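Side-chain contacts in PAN2-PAN3 deadenylation complex catalytic subunit pan2 (Neurospora crassa, PDB 4CZW), which probably shortens the poly(A) tails of mRNA as the catalytic exonuclease subunit of the PAN deadenylation complex, with a protease-like domain serving as scaffold: residues 48-51 and 52-56; 168-172 and 173-177; 229-232 and 233-237; 392-395 and 396-399. All coordinates share one frame; numbering follows the deposited sequence.

In the fold
All four contacts are local turns of the ubiquitin-specific-protease-like scaffold, met in series along the chain; none nests in or crosses another. Contact 1 leads the loop after strand 40-41 into helix 51-58. Contact 2 then caps helix 172-180, contact 3 finishes helix 227-235, and contact 4 turns the chain out of strand 385-394. Shared neighbours tie them together. Helix 130-149 packs against contacts 1 and 2, and helix 158-163 against contacts 2 and 4. Strand 291-297 touches L231 of contact 3 and supplies E291, the salt-bridge partner of K395 in contact 4; the nearest atoms of these two contacts are about 6 Å apart.

Contact 1 of 4, residues 48-51 and 52-56; sequences SYAN and SLLQV
L54 folds back over the carbonyl of A50 at the start of helix 51-58. Its CG stands anti to its own carbonyl carbon (chi1 -67°), which lays the branch beside A50 O and brings L54 CD1 to 4.4 Å from A50 CB. A50 O also accepts from L54 N at 2.8 Å. One residue on, Q55 N donates to N51 O at 3.0 Å. The Q55 chain runs beside N51 O and bends at chi2 (-78°), and its NE2 makes a weak bond to P39 O. N51 ND2 is held by D366 OD1 and E42 O. A water donates to Y49 O and accepts from S52 N at 2.8 Å, bridging two backbone atoms of the same turn, while Y49 OH reaches V120 O. A50 and L53 both rest on L137 of helix 130-149. The sequence SYANSLLQ resembles the cysteine-box motif of active ubiquitin-specific proteases, with S48 probably at the place of their nucleophilic cysteine. The helix start is thus kept while the thiol is missing, consistent with a scaffold that does not cleave.

Contact 2 of 4, residues 168-172 and 173-177; sequences QPPNP and LDLVK
N171 and D174 form the polar half of a helix N-cap, and P170 and L175 the apolar half, a hydrophobic staple between the residue before the cap and the fourth residue of helix 172-180. N171 OD1 accepts from D174 N at 3.2 Å, the donor lying above the amide plane, 50° out of it. The N171 side chain gets there with CG between its backbone N and carbonyl carbon, the crowded position (chi1 68°), which curls the amide back over the first turn. Its other end faces the D174 carboxylate, with the two planes nearly perpendicular. ND2 donates to OD2 there, but the refined separation is too short to be trusted. This is not a full capping box, because the D174 side chain meets the amide of N171 rather than its backbone N. On the staple side, P170 CG comes to 4.1 Å from L175 CD1, the ring and the leucine branch meeting at a slant.

Behind this first shell, L175 N bonds to N171 O at 3.1 Å, which starts the helical pattern. P172, V176 and L175 all lean on Y149 of helix 130-149, and P170 rests on R161 of helix 158-163. These contacts join the start of the helix to helices 130-149 and 158-163, in the vicinity of a zinc site: the side chain of P172 lies about 9 Å from that of the zinc ligand H70. One residue further along the helix, V176 N donates to P172 O at 2.9 Å.

Contact 3 of 4, residues 229-232 and 233-237; sequences QVLK and AGLEN
The carboxylate of E236 is met by the ammonium of K232 from above its plane: K232 NZ sits 2.7 Å from E236 OE2, 39° out of the plane, and makes a salt bridge with it. E236 OE1 is farther from K232 NZ, at 3.2 Å, and has K232 CE beside it. OE2 also accepts from V301 N, while K232 NZ donates to V301 O and makes a cation-pi contact with Y302. Both ends of the ion pair are therefore tied to one residue of strand 300-305. K232 sends its CG anti to the backbone N (chi1 170°), runs straight and bends only at chi4, which swings NZ in over the glutamate.

A phenylalanine in place of E236 would probably leave K232 NZ without its charge partner and V301 N without its side-chain acceptor. In the backbone of the same two residues, E236 N donates to K232 O at 3.2 Å just as E236 leaves helical geometry at the end of helix 227-235. On another side of the helix, L231 CD1 meets L235 CD1 at 4.0 Å, the two branches slanting across each other.

These leucines turn into the sheets: L231 packs on I292, I294 and C303, and L235 on V301 and I260. V230 rests against L208, Y210 and W287 of the neighbouring loops. N237 then bonds through its backbone to K258 of strand 250-262, so the helix passes directly into strand pairing.

Contact 4 of 4, residues 392-395 and 396-399; sequences FQVK and AANH
Q393, near the end of strand 385-394, reaches across the turn to N398. Q393 NE2 donates to N398 OD1 at 2.8 Å in a nearly straight bond (165°), with the oxygen close to the plane of the glutamine amide and the two amides only 19° apart. CG of Q393 lies between its backbone N and carbonyl carbon (chi1 85°), and the extended chain beyond it carries the amide past the CB of A397; OE1 makes a weak bond to L62 N. A leucine here would probably leave the buried N398 OD1 without this donor and the asparagine less fixed in its rotation.

V394 follows, setting CG2 3.6 Å from A397 CB while V394 O accepts from A397 N at 2.9 Å. K395 repeats the step: K395 O accepts from N398 N at 3.1 Å, and K395 CG lies against N398 ND2 at 3.5 Å before the chain extends to a salt bridge with E291. The two i+3 bonds are those of a 3-10 turn.

N398 ND2 donates to S324 OG of strand 321-334, so the asparagine amide links glutamine and serine. A397 packs on L62 and L163, which joins the turn to helices 61-71 and 158-163. One amide-amide bond, with L62 N and S324 OG taking the remaining ends, gives the buried polar groups of these two side chains partners where the chain leaves the sheet.

Contact 1 of 4, residues 48-51 and 52-56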
ATOM      1  N   SER A  48      12.114  -0.957  -2.419  1.00 49.88           N
ATOM      2  CA  SER A  48      11.122  -0.483  -3.379  1.00 51.53           C
ATOM      3  C   SER A  48      10.734  -1.577  -4.369  1.00 46.83           C
ATOM      4  O   SER A  48       9.937  -1.348  -5.279  1.00 41.80           O
ATOM      5  CB  SER A  48      11.643   0.743  -4.134  1.00 53.26           C
ATOM      6  OG  SER A  48      12.844   0.445  -4.825  1.00 66.98           O
ATOM      7  N   TYR A  49      11.299  -2.767  -4.186  1.00 42.87           N
ATOM      8  CA  TYR A  49      10.928  -3.927  -4.988  1.00 43.13           C
ATOM      9  C   TYR A  49       9.472  -4.292  -4.728  1.00 40.76           C
ATOM     10  O   TYR A  49       8.832  -4.969  -5.532  1.00 41.96           O
ATOM     11  CB  TYR A  49      11.838  -5.119  -4.674  1.00 38.10           C
ATOM     12  CG  TYR A  49      11.609  -5.729  -3.303  1.00 42.38           C
ATOM     13  CD1 TYR A  49      12.307  -5.272  -2.193  1.00 39.39           C
ATOM     14  CD2 TYR A  49      10.699  -6.765  -3.124  1.00 43.20           C
ATOM     15  CE1 TYR A  49      12.101  -5.826  -0.941  1.00 40.11           C
ATOM     16  CE2 TYR A  49      10.484  -7.321  -1.878  1.00 41.52           C
ATOM     17  CZ  TYR A  49      11.188  -6.851  -0.791  1.00 42.41           C
ATOM     18  OH  TYR A  49      10.975  -7.408   0.449  1.00 47.14           O
ATOM     19  N   ALA A  50       8.963  -3.834  -3.589  1.00 42.85           N
ATOM     20  CA  ALA A  50       7.610  -4.142  -3.142  1.00 38.36           C
ATOM     21  C   ALA A  50       6.535  -3.487  -4.003  1.00 37.56           C
ATOM     22  O   ALA A  50       5.371  -3.883  -3.948  1.00 39.42           O
ATOM     23  CB  ALA A  50       7.439  -3.716  -1.694  1.00 34.49           C
ATOM     24  N   ASN A  51       6.932  -2.489  -4.789  1.00 39.36           N
ATOM     25  CA  ASN A  51       5.996  -1.701  -5.589  1.00 42.04           C
ATOM     26  C   ASN A  51       5.070  -2.544  -6.460  1.00 41.33           C
ATOM     27  O   ASN A  51       3.857  -2.340  -6.459  1.00 39.92           O
ATOM     28  CB  ASN A  51       6.759  -0.712  -6.473  1.00 43.46           C
ATOM     29  CG  ASN A  51       7.366   0.430  -5.682  1.00 44.35           C
ATOM     30  OD1 ASN A  51       6.935   0.726  -4.567  1.00 37.76           O
ATOM     31  ND2 ASN A  51       8.365   1.084  -6.260  1.00 39.67           N
ATOM     32  N   SER A  52       5.646  -3.489  -7.195  1.00 39.76           N
ATOM     33  CA  SER A  52       4.871  -4.350  -8.081  1.00 38.75           C
ATOM     34  C   SER A  52       3.851  -5.172  -7.304  1.00 43.61           C
ATOM     35  O   SER A  52       2.716  -5.348  -7.746  1.00 38.15           O
ATOM     36  CB  SER A  52       5.794  -5.278  -8.871  1.00 34.39           C
ATOM     37  OG  SER A  52       6.773  -4.539  -9.577  1.00 43.32           O
ATOM     38  N   LEU A  53       4.264  -5.670  -6.143  1.00 32.94           N
ATOM     39  CA  LEU A  53       3.386  -6.468  -5.295  1.00 32.12           C
ATOM     40  C   LEU A  53       2.263  -5.617  -4.715  1.00 42.43           C
ATOM     41  O   LEU A  53       1.112  -6.050  -4.659  1.00 47.19           O
ATOM     42  CB  LEU A  53       4.183  -7.128  -4.169  1.00 40.96           C
ATOM     43  CG  LEU A  53       3.361  -7.918  -3.149  1.00 38.87           C
ATOM     44  CD1 LEU A  53       2.592  -9.040  -3.828  1.00 34.96           C
ATOM     45  CD2 LEU A  53       4.250  -8.469  -2.049  1.00 45.23           C
ATOM     46  N   LEU A  54       2.606  -4.407  -4.286  1.00 42.00           N
ATOM     47  CA  LEU A  54       1.629  -3.486  -3.716  1.00 40.74           C
ATOM     48  C   LEU A  54       0.552  -3.120  -4.733  1.00 36.74           C
ATOM     49  O   LEU A  54      -0.621  -2.989  -4.387  1.00 34.92           O
ATOM     50  CB  LEU A  54       2.322  -2.222  -3.202  1.00 35.93           C
ATOM     51  CG  LEU A  54       3.262  -2.396  -2.007  1.00 36.61           C
ATOM     52  CD1 LEU A  54       3.956  -1.086  -1.671  1.00 35.82           C
ATOM     53  CD2 LEU A  54       2.504  -2.927  -0.800  1.00 34.31           C
ATOM     54  N   GLN A  55       0.960  -2.957  -5.989  1.00 34.82           N
ATOM     55  CA  GLN A  55       0.028  -2.635  -7.064  1.00 36.95           C
ATOM     56  C   GLN A  55      -0.950  -3.778  -7.298  1.00 42.90           C
ATOM     57  O   GLN A  55      -2.162  -3.571  -7.355  1.00 38.18           O
ATOM     58  CB  GLN A  55       0.782  -2.325  -8.361  1.00 36.58           C
ATOM     59  CG  GLN A  55       1.626  -1.060  -8.321  1.00 34.56           C
ATOM     60  CD  GLN A  55       0.805   0.208  -8.468  1.00 41.49           C
ATOM     61  OE1 GLN A  55      -0.425   0.171  -8.471  1.00 40.38           O
ATOM     62  NE2 GLN A  55       1.487   1.341  -8.594  1.00 44.90           N
ATOM     63  N   VAL A  56      -0.410  -4.987  -7.432  1.00 43.83           N
ATOM     64  CA  VAL A  56      -1.215  -6.175  -7.687  1.00 39.10           C
ATOM     65  C   VAL A  56      -2.222  -6.417  -6.563  1.00 35.66           C
ATOM     66  O   VAL A  56      -3.381  -6.747  -6.816  1.00 39.43           O
ATOM     67  CB  VAL A  56      -0.324  -7.423  -7.860  1.00 31.59           C
ATOM     68  CG1 VAL A  56      -1.171  -8.671  -7.977  1.00 39.05           C
ATOM     69  CG2 VAL A  56       0.564  -7.272  -9.085  1.00 34.64           C
TER
HETATM   70  O   HOH W   1       8.365  -3.620  -7.745  1.00 37.24           O

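Contact 2 of 4, residues 168-172 and 173-177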
ATOM      1  N   GLN A 168     -25.567 -14.735   9.250  1.00 98.33           N
ATOM      2  CA  GLN A 168     -25.053 -13.955  10.367  1.00103.72           C
ATOM      3  C   GLN A 168     -23.651 -13.442  10.048  1.00101.76           C
ATOM      4  O   GLN A 168     -22.910 -14.089   9.308  1.00 99.58           O
ATOM      5  CB  GLN A 168     -25.039 -14.797  11.644  1.00106.26           C
ATOM      6  CG  GLN A 168     -26.402 -15.345  12.039  1.00113.93           C
ATOM      7  CD  GLN A 168     -26.332 -16.272  13.236  1.00124.72           C
ATOM      8  OE1 GLN A 168     -25.250 -16.574  13.740  1.00133.88           O
ATOM      9  NE2 GLN A 168     -27.489 -16.730  13.699  1.00127.25           N
ATOM     10  N   PRO A 169     -23.285 -12.274  10.599  1.00101.89           N
ATOM     11  CA  PRO A 169     -21.946 -11.718  10.369  1.00 98.62           C
ATOM     12  C   PRO A 169     -20.844 -12.623  10.914  1.00 93.19           C
ATOM     13  O   PRO A 169     -20.884 -13.000  12.086  1.00 91.19           O
ATOM     14  CB  PRO A 169     -21.982 -10.383  11.122  1.00 97.46           C
ATOM     15  CG  PRO A 169     -23.077 -10.536  12.124  1.00 93.64           C
ATOM     16  CD  PRO A 169     -24.102 -11.400  11.460  1.00102.37           C
ATOM     17  N   PRO A 170     -19.866 -12.972  10.065  1.00 93.37           N
ATOM     18  CA  PRO A 170     -18.769 -13.869  10.442  1.00 82.10           C
ATOM     19  C   PRO A 170     -17.758 -13.206  11.370  1.00 76.86           C
ATOM     20  O   PRO A 170     -17.627 -11.982  11.364  1.00 87.83           O
ATOM     21  CB  PRO A 170     -18.125 -14.211   9.097  1.00 77.19           C
ATOM     22  CG  PRO A 170     -18.387 -13.009   8.258  1.00 80.27           C
ATOM     23  CD  PRO A 170     -19.749 -12.518   8.668  1.00 86.75           C
ATOM     24  N   ASN A 171     -17.052 -14.012  12.157  1.00 74.52           N
ATOM     25  CA  ASN A 171     -15.996 -13.500  13.021  1.00 76.79           C
ATOM     26  C   ASN A 171     -14.669 -13.454  12.265  1.00 74.82           C
ATOM     27  O   ASN A 171     -14.420 -14.295  11.401  1.00 72.06           O
ATOM     28  CB  ASN A 171     -15.871 -14.356  14.285  1.00 79.87           C
ATOM     29  CG  ASN A 171     -15.349 -15.748  13.998  1.00 81.71           C
ATOM     30  OD1 ASN A 171     -14.143 -15.992  14.042  1.00 82.15           O
ATOM     31  ND2 ASN A 171     -16.256 -16.671  13.704  1.00 87.74           N
ATOM     32  N   PRO A 172     -13.820 -12.459  12.583  1.00 74.99           N
ATOM     33  CA  PRO A 172     -12.547 -12.207  11.894  1.00 84.67           C
ATOM     34  C   PRO A 172     -11.655 -13.437  11.712  1.00 70.30           C
ATOM     35  O   PRO A 172     -11.050 -13.583  10.650  1.00 63.39           O
ATOM     36  CB  PRO A 172     -11.864 -11.187  12.805  1.00 72.14           C
ATOM     37  CG  PRO A 172     -12.990 -10.434  13.407  1.00 65.21           C
ATOM     38  CD  PRO A 172     -14.089 -11.441  13.616  1.00 72.29           C
ATOM     39  N   LEU A 173     -11.578 -14.300  12.723  1.00 69.32           N
ATOM     40  CA  LEU A 173     -10.694 -15.462  12.668  1.00 70.72           C
ATOM     41  C   LEU A 173     -11.083 -16.410  11.537  1.00 71.09           C
ATOM     42  O   LEU A 173     -10.233 -16.840  10.756  1.00 68.84           O
ATOM     43  CB  LEU A 173     -10.701 -16.205  14.009  1.00 74.63           C
ATOM     44  CG  LEU A 173      -9.602 -17.245  14.252  1.00 74.82           C
ATOM     45  CD1 LEU A 173      -9.224 -17.277  15.725  1.00 75.56           C
ATOM     46  CD2 LEU A 173     -10.027 -18.634  13.790  1.00 76.74           C
ATOM     47  N   ASP A 174     -12.369 -16.735  11.455  1.00 66.86           N
ATOM     48  CA  ASP A 174     -12.864 -17.627  10.414  1.00 70.07           C
ATOM     49  C   ASP A 174     -12.818 -16.952   9.049  1.00 69.24           C
ATOM     50  O   ASP A 174     -12.593 -17.604   8.028  1.00 72.24           O
ATOM     51  CB  ASP A 174     -14.294 -18.076  10.724  1.00 74.68           C
ATOM     52  CG  ASP A 174     -14.422 -18.714  12.090  1.00 87.99           C
ATOM     53  OD1 ASP A 174     -13.410 -19.239  12.602  1.00 85.92           O
ATOM     54  OD2 ASP A 174     -15.537 -18.694  12.654  1.00 95.51           O
ATOM     55  N   LEU A 175     -13.030 -15.641   9.041  1.00 67.28           N
ATOM     56  CA  LEU A 175     -13.119 -14.889   7.797  1.00 59.59           C
ATOM     57  C   LEU A 175     -11.766 -14.753   7.105  1.00 59.67           C
ATOM     58  O   LEU A 175     -11.638 -15.052   5.919  1.00 52.11           O
ATOM     59  CB  LEU A 175     -13.711 -13.504   8.054  1.00 59.21           C
ATOM     60  CG  LEU A 175     -14.087 -12.751   6.780  1.00 63.21           C
ATOM     61  CD1 LEU A 175     -15.039 -13.600   5.956  1.00 65.75           C
ATOM     62  CD2 LEU A 175     -14.702 -11.402   7.106  1.00 57.19           C
ATOM     63  N   VAL A 176     -10.761 -14.302   7.852  1.00 61.93           N
ATOM     64  CA  VAL A 176      -9.430 -14.092   7.294  1.00 53.72           C
ATOM     65  C   VAL A 176      -8.812 -15.422   6.856  1.00 56.95           C
ATOM     66  O   VAL A 176      -7.939 -15.460   5.988  1.00 57.51           O
ATOM     67  CB  VAL A 176      -8.497 -13.382   8.305  1.00 52.32           C
ATOM     68  CG1 VAL A 176      -8.145 -14.306   9.464  1.00 61.52           C
ATOM     69  CG2 VAL A 176      -7.236 -12.876   7.617  1.00 57.74           C
ATOM     70  N   LYS A 177      -9.286 -16.512   7.450  1.00 62.08           N
ATOM     71  CA  LYS A 177      -8.811 -17.844   7.102  1.00 59.28           C
ATOM     72  C   LYS A 177      -9.383 -18.280   5.758  1.00 58.23           C
ATOM     73  O   LYS A 177      -8.683 -18.867   4.933  1.00 51.90           O
ATOM     74  CB  LYS A 177      -9.186 -18.844   8.196  1.00 63.13           C
ATOM     75  CG  LYS A 177      -8.587 -20.227   8.017  1.00 73.56           C
ATOM     76  CD  LYS A 177      -8.886 -21.109   9.219  1.00 86.25           C
ATOM     77  CE  LYS A 177      -8.265 -22.486   9.062  1.00 93.72           C
ATOM     78  NZ  LYS A 177      -8.796 -23.197   7.869  1.00 88.37           N
TER

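Contact 3 of 4, residues 229-232 and 233-237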
ATOM      1  N   GLN A 229      -2.798 -27.927 -14.564  1.00 49.21           N
ATOM      2  CA  GLN A 229      -2.079 -29.091 -14.061  1.00 44.95           C
ATOM      3  C   GLN A 229      -0.954 -28.683 -13.115  1.00 47.10           C
ATOM      4  O   GLN A 229      -0.698 -29.352 -12.114  1.00 46.46           O
ATOM      5  CB  GLN A 229      -1.518 -29.913 -15.223  1.00 46.52           C
ATOM      6  CG  GLN A 229      -2.579 -30.585 -16.078  1.00 56.54           C
ATOM      7  CD  GLN A 229      -2.019 -31.136 -17.375  1.00 69.00           C
ATOM      8  OE1 GLN A 229      -0.907 -30.794 -17.778  1.00 64.56           O
ATOM      9  NE2 GLN A 229      -2.789 -31.993 -18.036  1.00 77.48           N
ATOM     10  N   VAL A 230      -0.283 -27.583 -13.442  1.00 46.41           N
ATOM     11  CA  VAL A 230       0.805 -27.071 -12.617  1.00 48.87           C
ATOM     12  C   VAL A 230       0.268 -26.545 -11.287  1.00 49.53           C
ATOM     13  O   VAL A 230       0.875 -26.747 -10.234  1.00 44.37           O
ATOM     14  CB  VAL A 230       1.587 -25.957 -13.348  1.00 48.46           C
ATOM     15  CG1 VAL A 230       2.599 -25.306 -12.421  1.00 45.06           C
ATOM     16  CG2 VAL A 230       2.278 -26.523 -14.580  1.00 39.59           C
ATOM     17  N   LEU A 231      -0.883 -25.882 -11.343  1.00 48.58           N
ATOM     18  CA  LEU A 231      -1.541 -25.380 -10.142  1.00 46.61           C
ATOM     19  C   LEU A 231      -1.982 -26.528  -9.236  1.00 49.68           C
ATOM     20  O   LEU A 231      -1.784 -26.482  -8.021  1.00 44.75           O
ATOM     21  CB  LEU A 231      -2.745 -24.513 -10.514  1.00 40.74           C
ATOM     22  CG  LEU A 231      -3.616 -24.029  -9.353  1.00 40.54           C
ATOM     23  CD1 LEU A 231      -2.789 -23.238  -8.353  1.00 43.35           C
ATOM     24  CD2 LEU A 231      -4.778 -23.197  -9.866  1.00 49.56           C
ATOM     25  N   LYS A 232      -2.580 -27.550  -9.837  1.00 47.27           N
ATOM     26  CA  LYS A 232      -3.035 -28.724  -9.101  1.00 44.30           C
ATOM     27  C   LYS A 232      -1.873 -29.439  -8.419  1.00 46.81           C
ATOM     28  O   LYS A 232      -1.980 -29.863  -7.267  1.00 44.35           O
ATOM     29  CB  LYS A 232      -3.768 -29.690 -10.035  1.00 47.44           C
ATOM     30  CG  LYS A 232      -4.070 -31.044  -9.414  1.00 58.54           C
ATOM     31  CD  LYS A 232      -4.793 -31.956 -10.390  1.00 60.23           C
ATOM     32  CE  LYS A 232      -5.013 -33.336  -9.791  1.00 59.15           C
ATOM     33  NZ  LYS A 232      -5.760 -33.273  -8.505  1.00 58.04           N
ATOM     34  N   ALA A 233      -0.762 -29.563  -9.138  1.00 43.36           N
ATOM     35  CA  ALA A 233       0.423 -30.230  -8.612  1.00 37.84           C
ATOM     36  C   ALA A 233       1.033 -29.445  -7.455  1.00 47.31           C
ATOM     37  O   ALA A 233       1.636 -30.023  -6.551  1.00 54.58           O
ATOM     38  CB  ALA A 233       1.448 -30.429  -9.716  1.00 36.75           C
ATOM     39  N   GLY A 234       0.871 -28.126  -7.491  1.00 55.28           N
ATOM     40  CA  GLY A 234       1.410 -27.266  -6.453  1.00 48.18           C
ATOM     41  C   GLY A 234       0.618 -27.337  -5.163  1.00 52.10           C
ATOM     42  O   GLY A 234       1.191 -27.424  -4.078  1.00 55.74           O
ATOM     43  N   LEU A 235      -0.705 -27.298  -5.283  1.00 47.44           N
ATOM     44  CA  LEU A 235      -1.589 -27.340  -4.123  1.00 50.13           C
ATOM     45  C   LEU A 235      -1.486 -28.669  -3.376  1.00 63.51           C
ATOM     46  O   LEU A 235      -1.399 -28.695  -2.148  1.00 63.47           O
ATOM     47  CB  LEU A 235      -3.037 -27.093  -4.550  1.00 47.28           C
ATOM     48  CG  LEU A 235      -3.383 -25.672  -4.999  1.00 53.49           C
ATOM     49  CD1 LEU A 235      -4.691 -25.649  -5.767  1.00 56.94           C
ATOM     50  CD2 LEU A 235      -3.464 -24.748  -3.798  1.00 51.23           C
ATOM     51  N   GLU A 236      -1.495 -29.766  -4.125  1.00 59.04           N
ATOM     52  CA  GLU A 236      -1.433 -31.098  -3.532  1.00 58.58           C
ATOM     53  C   GLU A 236      -0.000 -31.492  -3.187  1.00 63.80           C
ATOM     54  O   GLU A 236       0.955 -30.874  -3.656  1.00 66.80           O
ATOM     55  CB  GLU A 236      -2.047 -32.128  -4.481  1.00 57.61           C
ATOM     56  CG  GLU A 236      -3.523 -31.900  -4.767  1.00 58.11           C
ATOM     57  CD  GLU A 236      -4.084 -32.896  -5.761  1.00 65.75           C
ATOM     58  OE1 GLU A 236      -3.287 -33.525  -6.487  1.00 75.23           O
ATOM     59  OE2 GLU A 236      -5.322 -33.052  -5.813  1.00 64.88           O
ATOM     60  N   ASN A 237       0.140 -32.527  -2.362  1.00 74.16           N
ATOM     61  CA  ASN A 237       1.454 -33.012  -1.954  1.00 69.30           C
ATOM     62  C   ASN A 237       1.408 -34.461  -1.477  1.00 66.24           C
ATOM     63  O   ASN A 237       1.014 -34.738  -0.345  1.00 72.06           O
ATOM     64  CB  ASN A 237       2.032 -32.121  -0.851  1.00 71.42           C
ATOM     65  CG  ASN A 237       3.516 -32.355  -0.621  1.00 76.92           C
ATOM     66  OD1 ASN A 237       4.079 -33.358  -1.062  1.00 79.10           O
ATOM     67  ND2 ASN A 237       4.156 -31.428   0.082  1.00 74.81           N
TER

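Contact 4 of 4, residues 392-395 and 396-399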
ATOM      1  N   PHE A 392      -4.787 -14.553  -8.173  1.00 46.20           N
ATOM      2  CA  PHE A 392      -6.170 -14.844  -8.528  1.00 42.29           C
ATOM      3  C   PHE A 392      -7.101 -14.489  -7.376  1.00 42.76           C
ATOM      4  O   PHE A 392      -6.710 -14.549  -6.210  1.00 48.00           O
ATOM      5  CB  PHE A 392      -6.348 -16.321  -8.890  1.00 41.96           C
ATOM      6  CG  PHE A 392      -5.833 -16.686 -10.252  1.00 33.58           C
ATOM      7  CD1 PHE A 392      -6.639 -16.553 -11.372  1.00 44.29           C
ATOM      8  CD2 PHE A 392      -4.551 -17.182 -10.411  1.00 34.81           C
ATOM      9  CE1 PHE A 392      -6.171 -16.897 -12.626  1.00 43.12           C
ATOM     10  CE2 PHE A 392      -4.077 -17.529 -11.664  1.00 33.16           C
ATOM     11  CZ  PHE A 392      -4.887 -17.384 -12.771  1.00 33.63           C
ATOM     12  N   GLN A 393      -8.331 -14.113  -7.707  1.00 38.68           N
ATOM     13  CA  GLN A 393      -9.375 -13.968  -6.702  1.00 39.64           C
ATOM     14  C   GLN A 393     -10.676 -14.513  -7.271  1.00 43.03           C
ATOM     15  O   GLN A 393     -10.826 -14.624  -8.489  1.00 44.76           O
ATOM     16  CB  GLN A 393      -9.543 -12.508  -6.270  1.00 39.07           C
ATOM     17  CG  GLN A 393     -10.455 -11.684  -7.163  1.00 42.51           C
ATOM     18  CD  GLN A 393     -11.015 -10.465  -6.453  1.00 46.49           C
ATOM     19  OE1 GLN A 393     -10.597 -10.133  -5.343  1.00 50.64           O
ATOM     20  NE2 GLN A 393     -11.970  -9.797  -7.088  1.00 47.89           N
ATOM     21  N   VAL A 394     -11.609 -14.865  -6.392  1.00 46.47           N
ATOM     22  CA  VAL A 394     -12.891 -15.407  -6.826  1.00 46.46           C
ATOM     23  C   VAL A 394     -13.637 -14.386  -7.684  1.00 49.04           C
ATOM     24  O   VAL A 394     -13.707 -13.205  -7.344  1.00 52.97           O
ATOM     25  CB  VAL A 394     -13.761 -15.834  -5.625  1.00 49.26           C
ATOM     26  CG1 VAL A 394     -13.183 -17.083  -4.979  1.00 47.36           C
ATOM     27  CG2 VAL A 394     -13.868 -14.714  -4.604  1.00 46.71           C
ATOM     28  N   LYS A 395     -14.173 -14.851  -8.808  1.00 46.60           N
ATOM     29  CA  LYS A 395     -14.817 -13.974  -9.783  1.00 48.33           C
ATOM     30  C   LYS A 395     -16.045 -13.282  -9.201  1.00 52.88           C
ATOM     31  O   LYS A 395     -16.423 -12.196  -9.640  1.00 54.76           O
ATOM     32  CB  LYS A 395     -15.202 -14.767 -11.035  1.00 43.57           C
ATOM     33  CG  LYS A 395     -15.719 -13.913 -12.183  1.00 38.86           C
ATOM     34  CD  LYS A 395     -16.019 -14.755 -13.410  1.00 49.59           C
ATOM     35  CE  LYS A 395     -16.503 -13.894 -14.565  1.00 42.38           C
ATOM     36  NZ  LYS A 395     -16.750 -14.700 -15.793  1.00 48.06           N
ATOM     37  N   ALA A 396     -16.659 -13.912  -8.205  1.00 51.35           N
ATOM     38  CA  ALA A 396     -17.830 -13.344  -7.548  1.00 54.00           C
ATOM     39  C   ALA A 396     -17.475 -12.080  -6.770  1.00 56.86           C
ATOM     40  O   ALA A 396     -18.348 -11.275  -6.444  1.00 63.22           O
ATOM     41  CB  ALA A 396     -18.468 -14.372  -6.625  1.00 47.54           C
ATOM     42  N   ALA A 397     -16.190 -11.909  -6.477  1.00 54.00           N
ATOM     43  CA  ALA A 397     -15.723 -10.757  -5.712  1.00 55.60           C
ATOM     44  C   ALA A 397     -15.329  -9.593  -6.617  1.00 52.86           C
ATOM     45  O   ALA A 397     -14.989  -8.514  -6.134  1.00 51.90           O
ATOM     46  CB  ALA A 397     -14.554 -11.153  -4.827  1.00 56.37           C
ATOM     47  N   ASN A 398     -15.370  -9.815  -7.927  1.00 48.35           N
ATOM     48  CA  ASN A 398     -15.052  -8.759  -8.882  1.00 50.16           C
ATOM     49  C   ASN A 398     -16.063  -7.619  -8.818  1.00 57.44           C
ATOM     50  O   ASN A 398     -17.248  -7.846  -8.569  1.00 58.21           O
ATOM     51  CB  ASN A 398     -14.988  -9.317 -10.305  1.00 52.69           C
ATOM     52  CG  ASN A 398     -13.790 -10.218 -10.525  1.00 57.21           C
ATOM     53  OD1 ASN A 398     -12.824 -10.183  -9.763  1.00 50.63           O
ATOM     54  ND2 ASN A 398     -13.843 -11.025 -11.579  1.00 54.94           N
ATOM     55  N   HIS A 399     -15.577  -6.399  -9.034  1.00 56.91           N
ATOM     56  CA  HIS A 399     -16.411  -5.196  -9.061  1.00 54.97           C
ATOM     57  C   HIS A 399     -17.166  -4.980  -7.749  1.00 54.00           C
ATOM     58  O   HIS A 399     -18.207  -4.322  -7.725  1.00 54.00           O
ATOM     59  CB  HIS A 399     -17.399  -5.259 -10.229  1.00 53.15           C
ATOM     60  CG  HIS A 399     -16.832  -5.883 -11.465  1.00 57.56           C
ATOM     61  ND1 HIS A 399     -15.894  -5.255 -12.255  1.00 64.19           N
ATOM     62  CD2 HIS A 399     -17.067  -7.084 -12.046  1.00 56.53           C
ATOM     63  CE1 HIS A 399     -15.577  -6.040 -13.269  1.00 62.18           C
ATOM     64  NE2 HIS A 399     -16.276  -7.156 -13.165  1.00 57.26           N
TER